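Long-range contact in MAR1 Ribonuclease (Caenorhabditis elegans, PDB 2B34), which is probably a hydrolase of the isochorismatase family, possibly acting as a ribonuclease: residues Pro34-Thr39 and Pro189-Val194. Residues are numbered along the deposited sequence; the frame is centred on the assembly and turned at random.
Sequences PEIITT and PDTGLV
Two water molecules bridge T39 and E35 to the loop 189-194, and no direct hydrogen bond joins the two segments. The first water donates to E35 OE2 at 3.0 Å and to D190 O at 2.6 Å, spanning the carboxylate and the loop carbonyl. The second is hydrogen-bonded to T39 OG1 (2.6 Å) and to P189 O (2.7 Å).

Between these bridges the contact is mostly aliphatic. The E35 chain, with CG anti to its carbonyl carbon (chi1 -71°), obliquely crosses the P189 ring, its CG 3.6 Å from P189 CB. E35 CB also reaches T191 CG2, and this methyl touches I36 CD1 at 3.6 Å, so one threonine branch spans two successive helix residues. Its partner branch, T191 OG1, is hydrogen-bonded to R144 NH2. At the other end of the ring, P189 CD lies 3.5 Å from T39 OG1, while T38 CG2 makes a looser contact with P189 CG. Past the proline the loop folds into an Asx turn: G192 N donates to D190 OD2 from above the carboxylate plane. G192 O accepts a hydrogen bond from S197 OG of a third subunit.

The contact lays the C-terminal tail over the first turns of helix 33-49. This helix follows strand 15-20 of the six-stranded parallel sheet (order 3-2-1-4-5-6) in the Rossmann-like fold of the isochorismatase family. I36 and T39 also touch strand 128-137, and L193 packs on helix 141-154.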
# COMPACT_ATOMS: atom_id res chain seq x y z
N PRO A 34 -13.84 -19.78 11.51
CA PRO A 34 -15.30 -19.66 11.56
C PRO A 34 -15.88 -18.46 10.81
O PRO A 34 -16.92 -18.59 10.16
CB PRO A 34 -15.58 -19.56 13.07
CG PRO A 34 -14.42 -20.27 13.71
CD PRO A 34 -13.26 -19.84 12.86
N GLU A 35 -15.20 -17.32 10.89
CA GLU A 35 -15.63 -16.08 10.22
C GLU A 35 -15.61 -16.25 8.70
O GLU A 35 -16.56 -15.88 8.00
CB GLU A 35 -14.72 -14.91 10.62
CG GLU A 35 -14.88 -14.42 12.05
CD GLU A 35 -13.97 -15.12 13.06
OE1 GLU A 35 -13.56 -16.27 12.83
OE2 GLU A 35 -13.68 -14.50 14.10
N ILE A 36 -14.51 -16.80 8.22
CA ILE A 36 -14.26 -17.04 6.80
C ILE A 36 -15.26 -18.03 6.19
O ILE A 36 -15.67 -17.87 5.04
CB ILE A 36 -12.77 -17.48 6.60
CG1 ILE A 36 -11.92 -16.30 6.13
CG2 ILE A 36 -12.63 -18.66 5.66
CD1 ILE A 36 -11.65 -15.26 7.19
N ILE A 37 -15.67 -19.02 6.98
CA ILE A 37 -16.71 -19.97 6.57
C ILE A 37 -18.06 -19.25 6.43
O ILE A 37 -18.72 -19.38 5.40
CB ILE A 37 -16.85 -21.16 7.57
CG1 ILE A 37 -15.59 -22.05 7.56
CG2 ILE A 37 -18.15 -21.96 7.32
CD1 ILE A 37 -15.12 -22.53 6.17
N THR A 38 -18.44 -18.49 7.46
CA THR A 38 -19.67 -17.69 7.41
C THR A 38 -19.70 -16.79 6.17
O THR A 38 -20.70 -16.72 5.46
CB THR A 38 -19.85 -16.84 8.69
OG1 THR A 38 -19.98 -17.72 9.82
CG2 THR A 38 -21.11 -15.98 8.61
N THR A 39 -18.59 -16.10 5.92
CA THR A 39 -18.50 -15.15 4.82
C THR A 39 -18.41 -15.86 3.46
O THR A 39 -19.04 -15.42 2.50
CB THR A 39 -17.34 -14.16 5.03
OG1 THR A 39 -17.50 -13.53 6.30
CG2 THR A 39 -17.34 -13.08 3.96
N PRO A 189 -18.53 -10.89 9.47
CA PRO A 189 -17.70 -10.91 10.68
C PRO A 189 -16.31 -10.34 10.44
O PRO A 189 -15.68 -10.62 9.41
CB PRO A 189 -17.62 -12.41 11.01
CG PRO A 189 -18.84 -13.00 10.40
CD PRO A 189 -19.04 -12.24 9.14
N ASP A 190 -15.84 -9.54 11.39
CA ASP A 190 -14.52 -8.92 11.35
C ASP A 190 -13.41 -9.95 11.40
O ASP A 190 -13.47 -10.91 12.17
CB ASP A 190 -14.36 -7.95 12.53
CG ASP A 190 -12.97 -7.34 12.60
OD1 ASP A 190 -12.72 -6.34 11.90
OD2 ASP A 190 -12.11 -7.87 13.35
N THR A 191 -12.38 -9.74 10.58
CA THR A 191 -11.19 -10.59 10.60
C THR A 191 -9.89 -9.80 10.81
O THR A 191 -8.83 -10.18 10.30
CB THR A 191 -11.11 -11.49 9.35
OG1 THR A 191 -11.00 -10.68 8.17
CG2 THR A 191 -12.35 -12.38 9.24
N GLY A 192 -9.99 -8.71 11.57
CA GLY A 192 -8.83 -7.92 11.99
C GLY A 192 -8.00 -7.25 10.91
O GLY A 192 -6.81 -6.97 11.11
N LEU A 193 -8.63 -6.98 9.76
CA LEU A 193 -7.93 -6.44 8.60
C LEU A 193 -7.64 -4.93 8.66
O LEU A 193 -6.78 -4.43 7.94
CB LEU A 193 -8.70 -6.78 7.32
CG LEU A 193 -8.71 -8.25 6.90
CD1 LEU A 193 -9.81 -8.51 5.88
CD2 LEU A 193 -7.34 -8.70 6.38
N VAL A 194 -8.37 -4.22 9.51
CA VAL A 194 -8.25 -2.77 9.61
C VAL A 194 -7.35 -2.39 10.79
O VAL A 194 -7.61 -2.82 11.91
CB VAL A 194 -9.63 -2.09 9.74
CG1 VAL A 194 -9.50 -0.56 9.62
CG2 VAL A 194 -10.57 -2.61 8.68
O HOH W 1 -14.89 -11.81 14.18
O HOH W 2 -15.52 -12.66 7.69